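Local coordinates for fibrillarin-like pre-rRNA processing protein (Archaeoglobus fulgidus, PDB 1NT2), which uses S-adenosylmethionine to methylate ribose 2'-hydroxyls of rRNA and tRNA at sites chosen by a guide RNA within box C/D ribonucleoprotein particles, at residues K2-L10 with L75-I83; M183-H192 with H202-F210. All coordinates share one frame; numbering follows the deposited sequence.

Contact 1 of 2, residues K2-L10 with L75-I83; sequences KELMRNVYL and LADIVDEGI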
ATOM      1  N   LYS A   2     -67.159  -1.669  11.169  1.00 70.58           N
ATOM      2  CA  LYS A   2     -67.284  -1.378   9.711  1.00 71.11           C
ATOM      3  C   LYS A   2     -66.552  -2.369   8.802  1.00 72.12           C
ATOM      4  O   LYS A   2     -65.816  -3.238   9.264  1.00 72.74           O
ATOM      5  CB  LYS A   2     -66.782   0.037   9.408  1.00 69.96           C
ATOM      6  CG  LYS A   2     -67.847   1.115   9.512  1.00 68.76           C
ATOM      7  CD  LYS A   2     -67.327   2.476   9.048  1.00 66.45           C
ATOM      8  CE  LYS A   2     -66.214   2.989   9.955  1.00 64.12           C
ATOM      9  NZ  LYS A   2     -65.834   4.387   9.632  1.00 61.15           N
ATOM     10  N   GLU A   3     -66.772  -2.217   7.499  1.00 73.17           N
ATOM     11  CA  GLU A   3     -66.163  -3.062   6.477  1.00 74.17           C
ATOM     12  C   GLU A   3     -65.563  -2.141   5.404  1.00 74.58           C
ATOM     13  O   GLU A   3     -66.285  -1.362   4.774  1.00 75.82           O
ATOM     14  CB  GLU A   3     -67.233  -3.981   5.863  1.00 75.81           C
ATOM     15  CG  GLU A   3     -68.461  -3.258   5.241  1.00 79.41           C
ATOM     16  CD  GLU A   3     -69.512  -2.756   6.257  1.00 80.92           C
ATOM     17  OE1 GLU A   3     -70.185  -3.597   6.900  1.00 82.33           O
ATOM     18  OE2 GLU A   3     -69.675  -1.519   6.403  1.00 80.17           O
ATOM     19  N   LEU A   4     -64.253  -2.212   5.196  1.00 73.63           N
ATOM     20  CA  LEU A   4     -63.616  -1.344   4.202  1.00 72.18           C
ATOM     21  C   LEU A   4     -63.118  -2.109   2.990  1.00 70.79           C
ATOM     22  O   LEU A   4     -63.086  -1.583   1.879  1.00 69.63           O
ATOM     23  CB  LEU A   4     -62.424  -0.610   4.822  1.00 73.23           C
ATOM     24  CG  LEU A   4     -62.620   0.301   6.035  1.00 73.41           C
ATOM     25  CD1 LEU A   4     -61.288   0.504   6.731  1.00 73.75           C
ATOM     26  CD2 LEU A   4     -63.207   1.628   5.594  1.00 73.72           C
ATOM     27  N   MET A   5     -62.726  -3.357   3.217  1.00 69.94           N
ATOM     28  CA  MET A   5     -62.180  -4.174   2.149  1.00 69.01           C
ATOM     29  C   MET A   5     -62.705  -5.588   2.095  1.00 67.00           C
ATOM     30  O   MET A   5     -63.593  -5.978   2.847  1.00 67.03           O
ATOM     31  CB  MET A   5     -60.662  -4.265   2.283  1.00 71.76           C
ATOM     32  CG  MET A   5     -59.914  -2.950   2.242  1.00 73.84           C
ATOM     33  SD  MET A   5     -58.936  -2.802   0.736  1.00 75.59           S
ATOM     34  CE  MET A   5     -58.362  -4.498   0.525  1.00 74.29           C
ATOM     35  N   ARG A   6     -62.080  -6.347   1.201  1.00 64.83           N
ATOM     36  CA  ARG A   6     -62.394  -7.737   0.934  1.00 62.87           C
ATOM     37  C   ARG A   6     -62.657  -8.513   2.206  1.00 61.68           C
ATOM     38  O   ARG A   6     -63.754  -9.026   2.402  1.00 63.28           O
ATOM     39  CB  ARG A   6     -61.248  -8.366   0.149  1.00 63.28           C
ATOM     40  CG  ARG A   6     -61.696  -9.294  -0.973  1.00 62.14           C
ATOM     41  CD  ARG A   6     -62.150 -10.619  -0.419  1.00 61.53           C
ATOM     42  NE  ARG A   6     -62.618 -11.528  -1.455  1.00 60.85           N
ATOM     43  CZ  ARG A   6     -62.946 -12.795  -1.226  1.00 61.63           C
ATOM     44  NH1 ARG A   6     -62.852 -13.298  -0.002  1.00 61.68           N
ATOM     45  NH2 ARG A   6     -63.372 -13.561  -2.218  1.00 62.06           N
ATOM     46  N   ASN A   7     -61.659  -8.626   3.064  1.00 59.03           N
ATOM     47  CA  ASN A   7     -61.865  -9.330   4.321  1.00 58.09           C
ATOM     48  C   ASN A   7     -61.306  -8.441   5.413  1.00 57.66           C
ATOM     49  O   ASN A   7     -60.691  -8.901   6.379  1.00 56.46           O
ATOM     50  CB  ASN A   7     -61.175 -10.696   4.297  1.00 57.57           C
ATOM     51  CG  ASN A   7     -61.938 -11.720   3.469  1.00 56.10           C
ATOM     52  OD1 ASN A   7     -63.138 -11.924   3.665  1.00 54.78           O
ATOM     53  ND2 ASN A   7     -61.244 -12.374   2.548  1.00 55.75           N
ATOM     54  N   VAL A   8     -61.553  -7.145   5.233  1.00 57.54           N
ATOM     55  CA  VAL A   8     -61.082  -6.110   6.139  1.00 57.65           C
ATOM     56  C   VAL A   8     -62.201  -5.426   6.915  1.00 58.52           C
ATOM     57  O   VAL A   8     -63.102  -4.812   6.334  1.00 58.63           O
ATOM     58  CB  VAL A   8     -60.296  -5.045   5.360  1.00 56.73           C
ATOM     59  CG1 VAL A   8     -59.908  -3.909   6.276  1.00 57.36           C
ATOM     60  CG2 VAL A   8     -59.062  -5.669   4.727  1.00 55.84           C
ATOM     61  N   TYR A   9     -62.119  -5.532   8.237  1.00 59.36           N
ATOM     62  CA  TYR A   9     -63.097  -4.939   9.131  1.00 60.05           C
ATOM     63  C   TYR A   9     -62.384  -4.208  10.256  1.00 61.21           C
ATOM     64  O   TYR A   9     -61.164  -4.318  10.407  1.00 61.53           O
ATOM     65  CB  TYR A   9     -63.994  -6.021   9.725  1.00 59.49           C
ATOM     66  CG  TYR A   9     -64.683  -6.865   8.693  1.00 59.77           C
ATOM     67  CD1 TYR A   9     -65.559  -6.299   7.774  1.00 60.88           C
ATOM     68  CD2 TYR A   9     -64.444  -8.230   8.620  1.00 61.22           C
ATOM     69  CE1 TYR A   9     -66.183  -7.075   6.801  1.00 61.99           C
ATOM     70  CE2 TYR A   9     -65.059  -9.018   7.651  1.00 62.27           C
ATOM     71  CZ  TYR A   9     -65.927  -8.435   6.744  1.00 62.58           C
ATOM     72  OH  TYR A   9     -66.538  -9.213   5.787  1.00 63.44           O
ATOM     73  N   LEU A  10     -63.163  -3.469  11.045  1.00 62.00           N
ATOM     74  CA  LEU A  10     -62.649  -2.705  12.173  1.00 62.66           C
ATOM     75  C   LEU A  10     -63.238  -3.175  13.506  1.00 64.44           C
ATOM     76  O   LEU A  10     -64.047  -2.467  14.105  1.00 65.66           O
ATOM     77  CB  LEU A  10     -62.967  -1.223  11.983  1.00 60.74           C
ATOM     78  CG  LEU A  10     -62.354  -0.539  10.766  1.00 60.21           C
ATOM     79  CD1 LEU A  10     -63.140   0.703  10.411  1.00 61.03           C
ATOM     80  CD2 LEU A  10     -60.918  -0.196  11.061  1.00 59.98           C
ATOM     81  N   LEU A  75     -52.332  -9.716   3.126  1.00 33.32           N
ATOM     82  CA  LEU A  75     -52.803  -9.660   1.763  1.00 32.00           C
ATOM     83  C   LEU A  75     -53.324 -11.042   1.386  1.00 32.35           C
ATOM     84  O   LEU A  75     -54.303 -11.167   0.655  1.00 32.45           O
ATOM     85  CB  LEU A  75     -51.666  -9.229   0.846  1.00 29.63           C
ATOM     86  CG  LEU A  75     -52.111  -8.504  -0.419  1.00 27.78           C
ATOM     87  CD1 LEU A  75     -53.295  -7.614  -0.123  1.00 26.20           C
ATOM     88  CD2 LEU A  75     -50.950  -7.695  -0.954  1.00 28.13           C
ATOM     89  N   ALA A  76     -52.682 -12.075   1.923  1.00 32.31           N
ATOM     90  CA  ALA A  76     -53.073 -13.446   1.650  1.00 33.19           C
ATOM     91  C   ALA A  76     -54.472 -13.741   2.177  1.00 35.21           C
ATOM     92  O   ALA A  76     -55.160 -14.628   1.666  1.00 35.96           O
ATOM     93  CB  ALA A  76     -52.070 -14.398   2.265  1.00 32.44           C
ATOM     94  N   ASP A  77     -54.891 -13.011   3.207  1.00 36.43           N
ATOM     95  CA  ASP A  77     -56.222 -13.206   3.770  1.00 38.84           C
ATOM     96  C   ASP A  77     -57.235 -12.455   2.927  1.00 40.93           C
ATOM     97  O   ASP A  77     -58.396 -12.859   2.823  1.00 41.53           O
ATOM     98  CB  ASP A  77     -56.306 -12.680   5.202  1.00 39.61           C
ATOM     99  CG  ASP A  77     -55.617 -13.580   6.197  1.00 39.89           C
ATOM    100  OD1 ASP A  77     -55.483 -14.789   5.901  1.00 39.80           O
ATOM    101  OD2 ASP A  77     -55.231 -13.076   7.283  1.00 39.35           O
ATOM    102  N   ILE A  78     -56.789 -11.347   2.345  1.00 42.82           N
ATOM    103  CA  ILE A  78     -57.633 -10.521   1.497  1.00 45.66           C
ATOM    104  C   ILE A  78     -57.885 -11.276   0.193  1.00 48.11           C
ATOM    105  O   ILE A  78     -59.032 -11.481  -0.207  1.00 49.60           O
ATOM    106  CB  ILE A  78     -56.950  -9.175   1.209  1.00 46.26           C
ATOM    107  CG1 ILE A  78     -56.679  -8.453   2.537  1.00 46.69           C
ATOM    108  CG2 ILE A  78     -57.823  -8.327   0.294  1.00 47.00           C
ATOM    109  CD1 ILE A  78     -55.999  -7.096   2.410  1.00 45.49           C
ATOM    110  N   VAL A  79     -56.809 -11.702  -0.458  1.00 49.99           N
ATOM    111  CA  VAL A  79     -56.902 -12.467  -1.700  1.00 51.08           C
ATOM    112  C   VAL A  79     -56.842 -13.965  -1.357  1.00 51.68           C
ATOM    113  O   VAL A  79     -55.855 -14.635  -1.636  1.00 51.72           O
ATOM    114  CB  VAL A  79     -55.737 -12.089  -2.655  1.00 50.41           C
ATOM    115  CG1 VAL A  79     -55.759 -12.956  -3.895  1.00 50.84           C
ATOM    116  CG2 VAL A  79     -55.852 -10.626  -3.046  1.00 49.68           C
ATOM    117  N   ASP A  80     -57.901 -14.479  -0.737  1.00 52.83           N
ATOM    118  CA  ASP A  80     -57.954 -15.888  -0.338  1.00 54.76           C
ATOM    119  C   ASP A  80     -58.273 -16.834  -1.488  1.00 56.20           C
ATOM    120  O   ASP A  80     -58.086 -18.052  -1.378  1.00 56.16           O
ATOM    121  CB  ASP A  80     -58.998 -16.078   0.765  1.00 54.28           C
ATOM    122  CG  ASP A  80     -60.359 -15.523   0.384  1.00 53.15           C
ATOM    123  OD1 ASP A  80     -60.446 -14.308   0.092  1.00 50.77           O
ATOM    124  OD2 ASP A  80     -61.337 -16.302   0.385  1.00 52.69           O
ATOM    125  N   GLU A  81     -58.765 -16.262  -2.584  1.00 57.16           N
ATOM    126  CA  GLU A  81     -59.129 -17.026  -3.771  1.00 57.80           C
ATOM    127  C   GLU A  81     -58.251 -16.564  -4.932  1.00 56.87           C
ATOM    128  O   GLU A  81     -58.672 -16.566  -6.095  1.00 57.33           O
ATOM    129  CB  GLU A  81     -60.611 -16.794  -4.111  1.00 59.84           C
ATOM    130  CG  GLU A  81     -61.581 -16.946  -2.925  1.00 62.46           C
ATOM    131  CD  GLU A  81     -62.246 -18.315  -2.853  1.00 63.34           C
ATOM    132  OE1 GLU A  81     -62.956 -18.674  -3.815  1.00 63.83           O
ATOM    133  OE2 GLU A  81     -62.066 -19.023  -1.834  1.00 64.30           O
ATOM    134  N   GLY A  82     -57.032 -16.150  -4.597  1.00 54.75           N
ATOM    135  CA  GLY A  82     -56.085 -15.692  -5.600  1.00 51.56           C
ATOM    136  C   GLY A  82     -54.725 -16.297  -5.307  1.00 49.39           C
ATOM    137  O   GLY A  82     -54.641 -17.293  -4.582  1.00 49.09           O
ATOM    138  N   ILE A  83     -53.664 -15.714  -5.863  1.00 46.66           N
ATOM    139  CA  ILE A  83     -52.317 -16.229  -5.621  1.00 44.16           C
ATOM    140  C   ILE A  83     -51.307 -15.086  -5.473  1.00 42.84           C
ATOM    141  O   ILE A  83     -51.380 -14.083  -6.183  1.00 42.51           O
ATOM    142  CB  ILE A  83     -51.882 -17.214  -6.749  1.00 43.37           C
ATOM    143  CG1 ILE A  83     -50.999 -18.306  -6.156  1.00 42.77           C
ATOM    144  CG2 ILE A  83     -51.131 -16.485  -7.852  1.00 44.44           C
ATOM    145  CD1 ILE A  83     -51.663 -19.038  -5.018  1.00 42.17           C
TER
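The turn of the N-terminal beta hairpin, strands 3-5 and 8-11, meets the C-terminal end of helix 70-78 and the turn that follows it. Ile78 lies against three residues of the hairpin. Its CG2 touches CE of Met5 at 3.9 Å and also packs on CB of Arg6. Its CD1 reaches CG2 of Val8 at 4.1 Å. Met5 bends at chi2 (-111°) and chi3 (-37°), which brings its CE over to Ile78. Beyond this apolar patch the contact is polar. Asn7 ND2 donates to the backbone O of Asp77 at 2.9 Å. The same nitrogen makes a weak bond to Asp80 OD1. Arg6 forms a salt bridge to that oxygen, NH1 to OD1 2.6 Å. OD1 lies over one face of the guanidinium, and the guanidinium and carboxylate planes are 66° apart. One carboxylate oxygen thus serves both Arg6 and Asn7. A type I turn from Val79 to Gly82 carries Asp80. The Asp77 carboxylate turns away to salt bridges with Arg34 and Arg104. The contact joins the N-terminal antiparallel sheet of fibrillarin to the Rossmann-like methyltransferase domain, at a helix whose other end carries the cofactor-binding Thr70 and Thr71.

Contact 2 of 2, residues M183-H192 with H202-F210; sequences MEGDFKIVKH and HIFIHAYRF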
ATOM      1  N   MET A 183     -43.094   8.948 -11.875  1.00 66.14           N
ATOM      2  CA  MET A 183     -43.924   7.763 -12.020  1.00 66.08           C
ATOM      3  C   MET A 183     -45.188   8.007 -12.829  1.00 66.76           C
ATOM      4  O   MET A 183     -45.824   7.067 -13.306  1.00 66.99           O
ATOM      5  CB  MET A 183     -44.302   7.212 -10.649  1.00 64.39           C
ATOM      6  CG  MET A 183     -44.992   5.879 -10.738  1.00 62.85           C
ATOM      7  SD  MET A 183     -45.317   5.190  -9.147  1.00 61.50           S
ATOM      8  CE  MET A 183     -47.032   5.573  -8.957  1.00 61.14           C
ATOM      9  N   GLU A 184     -45.555   9.272 -12.981  1.00 67.67           N
ATOM     10  CA  GLU A 184     -46.746   9.616 -13.739  1.00 68.49           C
ATOM     11  C   GLU A 184     -46.632   9.168 -15.198  1.00 67.32           C
ATOM     12  O   GLU A 184     -47.599   8.680 -15.783  1.00 67.12           O
ATOM     13  CB  GLU A 184     -46.986  11.126 -13.680  1.00 71.18           C
ATOM     14  CG  GLU A 184     -48.271  11.552 -14.363  1.00 74.84           C
ATOM     15  CD  GLU A 184     -49.480  10.809 -13.817  1.00 76.71           C
ATOM     16  OE1 GLU A 184     -49.868  11.063 -12.655  1.00 77.80           O
ATOM     17  OE2 GLU A 184     -50.033   9.960 -14.552  1.00 77.54           O
ATOM     18  N   GLY A 185     -45.443   9.327 -15.770  1.00 65.43           N
ATOM     19  CA  GLY A 185     -45.221   8.955 -17.155  1.00 63.31           C
ATOM     20  C   GLY A 185     -45.629   7.556 -17.591  1.00 62.60           C
ATOM     21  O   GLY A 185     -45.600   7.254 -18.781  1.00 62.98           O
ATOM     22  N   ASP A 186     -46.020   6.696 -16.659  1.00 62.00           N
ATOM     23  CA  ASP A 186     -46.402   5.332 -17.024  1.00 60.82           C
ATOM     24  C   ASP A 186     -47.719   4.913 -16.400  1.00 59.62           C
ATOM     25  O   ASP A 186     -48.446   4.086 -16.946  1.00 58.32           O
ATOM     26  CB  ASP A 186     -45.318   4.346 -16.579  1.00 62.31           C
ATOM     27  CG  ASP A 186     -43.977   4.581 -17.265  1.00 63.91           C
ATOM     28  OD1 ASP A 186     -43.603   5.755 -17.500  1.00 64.06           O
ATOM     29  OD2 ASP A 186     -43.284   3.580 -17.550  1.00 64.48           O
ATOM     30  N   PHE A 187     -48.027   5.485 -15.246  1.00 59.74           N
ATOM     31  CA  PHE A 187     -49.246   5.139 -14.538  1.00 60.52           C
ATOM     32  C   PHE A 187     -50.200   6.309 -14.426  1.00 60.86           C
ATOM     33  O   PHE A 187     -49.842   7.453 -14.705  1.00 60.40           O
ATOM     34  CB  PHE A 187     -48.889   4.648 -13.136  1.00 60.81           C
ATOM     35  CG  PHE A 187     -47.910   3.515 -13.130  1.00 61.65           C
ATOM     36  CD1 PHE A 187     -48.346   2.197 -13.240  1.00 62.53           C
ATOM     37  CD2 PHE A 187     -46.546   3.764 -13.081  1.00 61.83           C
ATOM     38  CE1 PHE A 187     -47.435   1.140 -13.302  1.00 62.24           C
ATOM     39  CE2 PHE A 187     -45.624   2.717 -13.143  1.00 62.26           C
ATOM     40  CZ  PHE A 187     -46.071   1.402 -13.256  1.00 62.49           C
ATOM     41  N   LYS A 188     -51.428   6.006 -14.028  1.00 61.00           N
ATOM     42  CA  LYS A 188     -52.429   7.033 -13.829  1.00 61.48           C
ATOM     43  C   LYS A 188     -52.659   7.073 -12.333  1.00 61.78           C
ATOM     44  O   LYS A 188     -53.083   6.073 -11.752  1.00 62.77           O
ATOM     45  CB  LYS A 188     -53.739   6.678 -14.516  1.00 62.29           C
ATOM     46  CG  LYS A 188     -54.832   7.679 -14.188  1.00 64.06           C
ATOM     47  CD  LYS A 188     -56.141   7.318 -14.830  1.00 64.88           C
ATOM     48  CE  LYS A 188     -57.243   8.192 -14.289  1.00 65.85           C
ATOM     49  NZ  LYS A 188     -58.557   7.755 -14.821  1.00 66.86           N
ATOM     50  N   ILE A 189     -52.371   8.218 -11.714  1.00 60.61           N
ATOM     51  CA  ILE A 189     -52.533   8.400 -10.270  1.00 59.03           C
ATOM     52  C   ILE A 189     -53.956   8.177  -9.761  1.00 57.25           C
ATOM     53  O   ILE A 189     -54.932   8.440 -10.462  1.00 58.10           O
ATOM     54  CB  ILE A 189     -52.089   9.808  -9.853  1.00 60.04           C
ATOM     55  CG1 ILE A 189     -52.592  10.829 -10.883  1.00 60.41           C
ATOM     56  CG2 ILE A 189     -50.579   9.850  -9.721  1.00 60.36           C
ATOM     57  CD1 ILE A 189     -52.384  12.285 -10.488  1.00 61.22           C
ATOM     58  N   VAL A 190     -54.072   7.691  -8.533  1.00 54.57           N
ATOM     59  CA  VAL A 190     -55.379   7.440  -7.949  1.00 52.97           C
ATOM     60  C   VAL A 190     -55.442   8.085  -6.580  1.00 54.02           C
ATOM     61  O   VAL A 190     -56.519   8.460  -6.115  1.00 54.28           O
ATOM     62  CB  VAL A 190     -55.656   5.930  -7.807  1.00 51.01           C
ATOM     63  CG1 VAL A 190     -56.959   5.701  -7.086  1.00 49.22           C
ATOM     64  CG2 VAL A 190     -55.718   5.293  -9.166  1.00 50.35           C
ATOM     65  N   LYS A 191     -54.280   8.211  -5.942  1.00 54.21           N
ATOM     66  CA  LYS A 191     -54.176   8.814  -4.618  1.00 54.77           C
ATOM     67  C   LYS A 191     -52.800   8.612  -4.031  1.00 55.00           C
ATOM     68  O   LYS A 191     -52.128   7.616  -4.281  1.00 54.69           O
ATOM     69  CB  LYS A 191     -55.173   8.194  -3.641  1.00 56.24           C
ATOM     70  CG  LYS A 191     -56.370   9.048  -3.274  1.00 57.73           C
ATOM     71  CD  LYS A 191     -56.008  10.264  -2.446  1.00 59.19           C
ATOM     72  CE  LYS A 191     -57.282  11.003  -2.016  1.00 61.01           C
ATOM     73  NZ  LYS A 191     -57.025  12.285  -1.290  1.00 62.65           N
ATOM     74  N   HIS A 192     -52.393   9.582  -3.234  1.00 55.36           N
ATOM     75  CA  HIS A 192     -51.128   9.523  -2.545  1.00 56.19           C
ATOM     76  C   HIS A 192     -51.451  10.129  -1.197  1.00 56.90           C
ATOM     77  O   HIS A 192     -52.364  10.947  -1.081  1.00 58.08           O
ATOM     78  CB  HIS A 192     -50.056  10.346  -3.263  1.00 56.99           C
ATOM     79  CG  HIS A 192     -50.449  11.767  -3.522  1.00 58.45           C
ATOM     80  ND1 HIS A 192     -49.537  12.730  -3.895  1.00 59.24           N
ATOM     81  CD2 HIS A 192     -51.653  12.385  -3.483  1.00 59.76           C
ATOM     82  CE1 HIS A 192     -50.162  13.881  -4.072  1.00 60.49           C
ATOM     83  NE2 HIS A 192     -51.448  13.699  -3.828  1.00 60.46           N
ATOM     84  N   HIS A 202     -42.693   7.403   5.029  1.00 60.26           N
ATOM     85  CA  HIS A 202     -43.265   6.815   3.819  1.00 58.37           C
ATOM     86  C   HIS A 202     -44.540   7.517   3.319  1.00 57.37           C
ATOM     87  O   HIS A 202     -45.160   8.293   4.043  1.00 57.46           O
ATOM     88  CB  HIS A 202     -43.575   5.332   4.073  1.00 58.12           C
ATOM     89  CG  HIS A 202     -42.365   4.491   4.335  1.00 57.65           C
ATOM     90  ND1 HIS A 202     -41.556   4.673   5.435  1.00 57.99           N
ATOM     91  CD2 HIS A 202     -41.829   3.458   3.639  1.00 57.73           C
ATOM     92  CE1 HIS A 202     -40.573   3.789   5.406  1.00 59.10           C
ATOM     93  NE2 HIS A 202     -40.715   3.039   4.326  1.00 57.85           N
ATOM     94  N   ILE A 203     -44.916   7.239   2.068  1.00 56.31           N
ATOM     95  CA  ILE A 203     -46.137   7.776   1.454  1.00 54.93           C
ATOM     96  C   ILE A 203     -46.594   6.778   0.399  1.00 53.55           C
ATOM     97  O   ILE A 203     -45.782   6.321  -0.397  1.00 53.90           O
ATOM     98  CB  ILE A 203     -45.921   9.144   0.769  1.00 55.74           C
ATOM     99  CG1 ILE A 203     -47.270   9.677   0.280  1.00 55.44           C
ATOM    100  CG2 ILE A 203     -44.966   9.007  -0.415  1.00 56.11           C
ATOM    101  CD1 ILE A 203     -47.240  11.099  -0.221  1.00 55.96           C
ATOM    102  N   PHE A 204     -47.880   6.434   0.389  1.00 52.50           N
ATOM    103  CA  PHE A 204     -48.392   5.461  -0.577  1.00 51.53           C
ATOM    104  C   PHE A 204     -48.968   6.113  -1.827  1.00 52.17           C
ATOM    105  O   PHE A 204     -49.671   7.123  -1.762  1.00 52.95           O
ATOM    106  CB  PHE A 204     -49.460   4.582   0.071  1.00 49.97           C
ATOM    107  CG  PHE A 204     -50.807   5.248   0.184  1.00 51.19           C
ATOM    108  CD1 PHE A 204     -51.768   5.079  -0.810  1.00 50.79           C
ATOM    109  CD2 PHE A 204     -51.109   6.067   1.270  1.00 50.81           C
ATOM    110  CE1 PHE A 204     -53.004   5.714  -0.725  1.00 49.76           C
ATOM    111  CE2 PHE A 204     -52.342   6.708   1.365  1.00 48.96           C
ATOM    112  CZ  PHE A 204     -53.288   6.529   0.367  1.00 49.96           C
ATOM    113  N   ILE A 205     -48.662   5.527  -2.974  1.00 52.31           N
ATOM    114  CA  ILE A 205     -49.158   6.049  -4.230  1.00 52.90           C
ATOM    115  C   ILE A 205     -49.928   4.931  -4.913  1.00 54.54           C
ATOM    116  O   ILE A 205     -49.365   3.878  -5.214  1.00 54.91           O
ATOM    117  CB  ILE A 205     -48.008   6.472  -5.170  1.00 52.50           C
ATOM    118  CG1 ILE A 205     -46.960   7.289  -4.421  1.00 51.37           C
ATOM    119  CG2 ILE A 205     -48.555   7.322  -6.298  1.00 53.25           C
ATOM    120  CD1 ILE A 205     -45.784   7.698  -5.298  1.00 49.37           C
ATOM    121  N   HIS A 206     -51.220   5.147  -5.137  1.00 56.50           N
ATOM    122  CA  HIS A 206     -52.038   4.148  -5.813  1.00 57.97           C
ATOM    123  C   HIS A 206     -52.152   4.618  -7.247  1.00 60.77           C
ATOM    124  O   HIS A 206     -52.267   5.820  -7.498  1.00 61.92           O
ATOM    125  CB  HIS A 206     -53.434   4.063  -5.204  1.00 55.00           C
ATOM    126  CG  HIS A 206     -54.263   2.958  -5.773  1.00 53.07           C
ATOM    127  ND1 HIS A 206     -55.576   3.128  -6.150  1.00 52.56           N
ATOM    128  CD2 HIS A 206     -53.967   1.658  -6.017  1.00 52.81           C
ATOM    129  CE1 HIS A 206     -56.054   1.983  -6.604  1.00 53.04           C
ATOM    130  NE2 HIS A 206     -55.097   1.075  -6.534  1.00 52.08           N
ATOM    131  N   ALA A 207     -52.117   3.682  -8.189  1.00 63.68           N
ATOM    132  CA  ALA A 207     -52.207   4.042  -9.598  1.00 66.68           C
ATOM    133  C   ALA A 207     -52.361   2.822 -10.493  1.00 68.65           C
ATOM    134  O   ALA A 207     -52.340   1.685 -10.026  1.00 68.58           O
ATOM    135  CB  ALA A 207     -50.969   4.838 -10.009  1.00 66.28           C
ATOM    136  N   TYR A 208     -52.516   3.067 -11.787  1.00 71.57           N
ATOM    137  CA  TYR A 208     -52.672   1.982 -12.734  1.00 75.13           C
ATOM    138  C   TYR A 208     -52.275   2.439 -14.128  1.00 76.59           C
ATOM    139  O   TYR A 208     -52.215   3.640 -14.406  1.00 76.39           O
ATOM    140  CB  TYR A 208     -54.123   1.488 -12.722  1.00 77.05           C
ATOM    141  CG  TYR A 208     -55.125   2.434 -13.346  1.00 79.77           C
ATOM    142  CD1 TYR A 208     -55.581   2.234 -14.650  1.00 81.39           C
ATOM    143  CD2 TYR A 208     -55.618   3.530 -12.638  1.00 80.77           C
ATOM    144  CE1 TYR A 208     -56.504   3.100 -15.236  1.00 83.01           C
ATOM    145  CE2 TYR A 208     -56.543   4.406 -13.216  1.00 82.83           C
ATOM    146  CZ  TYR A 208     -56.980   4.185 -14.517  1.00 83.68           C
ATOM    147  OH  TYR A 208     -57.876   5.050 -15.110  1.00 83.66           O
ATOM    148  N   ARG A 209     -51.989   1.475 -14.996  1.00 77.88           N
ATOM    149  CA  ARG A 209     -51.604   1.784 -16.359  1.00 79.81           C
ATOM    150  C   ARG A 209     -52.713   1.383 -17.313  1.00 81.02           C
ATOM    151  O   ARG A 209     -53.179   0.241 -17.303  1.00 79.97           O
ATOM    152  CB  ARG A 209     -50.316   1.052 -16.735  1.00 80.88           C
ATOM    153  CG  ARG A 209     -50.392  -0.459 -16.610  1.00 83.25           C
ATOM    154  CD  ARG A 209     -49.190  -1.121 -17.272  1.00 84.50           C
ATOM    155  NE  ARG A 209     -49.271  -1.049 -18.729  1.00 85.67           N
ATOM    156  CZ  ARG A 209     -48.269  -1.337 -19.552  1.00 85.74           C
ATOM    157  NH1 ARG A 209     -47.094  -1.719 -19.063  1.00 85.35           N
ATOM    158  NH2 ARG A 209     -48.443  -1.246 -20.864  1.00 85.44           N
ATOM    159  N   PHE A 210     -53.137   2.340 -18.132  1.00 83.38           N
ATOM    160  CA  PHE A 210     -54.191   2.118 -19.115  1.00 85.90           C
ATOM    161  C   PHE A 210     -53.560   1.487 -20.361  1.00 87.66           C
ATOM    162  O   PHE A 210     -52.329   1.245 -20.345  1.00 88.27           O
ATOM    163  CB  PHE A 210     -54.857   3.454 -19.482  1.00 85.38           C
ATOM    164  CG  PHE A 210     -56.365   3.399 -19.527  1.00 84.33           C
ATOM    165  CD1 PHE A 210     -57.020   2.541 -20.400  1.00 83.46           C
ATOM    166  CD2 PHE A 210     -57.128   4.218 -18.696  1.00 84.52           C
ATOM    167  CE1 PHE A 210     -58.413   2.494 -20.448  1.00 83.60           C
ATOM    168  CE2 PHE A 210     -58.523   4.180 -18.734  1.00 84.17           C
ATOM    169  CZ  PHE A 210     -59.167   3.315 -19.613  1.00 83.97           C
ATOM    170  OXT PHE A 210     -54.300   1.243 -21.341  1.00 90.05           O
TER
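Lys188 sets its CB over one face of the Tyr208 ring, toward the rim. This CB sits 4.1 Å from the Tyr208 ring centroid, a CH-pi contact. With CG anti to the backbone N (chi1 174°) and the rest extended, the lysine runs alongside the tyrosine in the same direction. NZ ends 2.8 Å from Tyr208 OH in a hydrogen bond, although the hydroxyl's position is less sure. At the ring edge, Val190 CG2 meets Tyr208 CD2 at 3.9 Å. An alanine in place of Tyr208 takes away the ring beside Lys188 CB and Val190 CG2, and is likely to open a gap there and set the lysine chain free to turn. The backbones pair antiparallel: Lys188 and Tyr208 bond both ways. A classic beta bulge follows, with Val190 and Lys191 together opposite His206. His206 O accepts from Val190 N at 2.8 Å and weakly from Lys191 N, while His206 N donates to Lys191 O. Met183 CE meets Ile205 CG2 tip to tip at 3.5 Å. Phe187 CB packs on Ala207 CB at 3.8 Å. The chemistry implies a backbone-bonded hairpin, with Met183, Phe187, Ile205 and Ala207 apolar toward helices 139-150 and 172-184, and Lys188, Lys191, His206 and Tyr208 making the other face more polar.

Both contacts are partly buried, and they share no helix or strand. Contact 1 brings together parts distant in sequence, the small N-terminal sheet and a helix of the methyltransferase domain. Contact 2 joins neighbours within that domain, the last two strands of the seven-stranded sheet and the end of the helix before them. The centres of contact 1 and contact 2 are about 22 Å apart, and the two do not touch. Contact 1 is small and relies on side chains, one of which bonds to main chain, with a charged pair beside one buried isoleucine. Contact 2 buries more surface and is led by main-chain bonds. Its buried residues lie mostly on strand 202-209, while the edge strand 188-194 carries the exposed lysines.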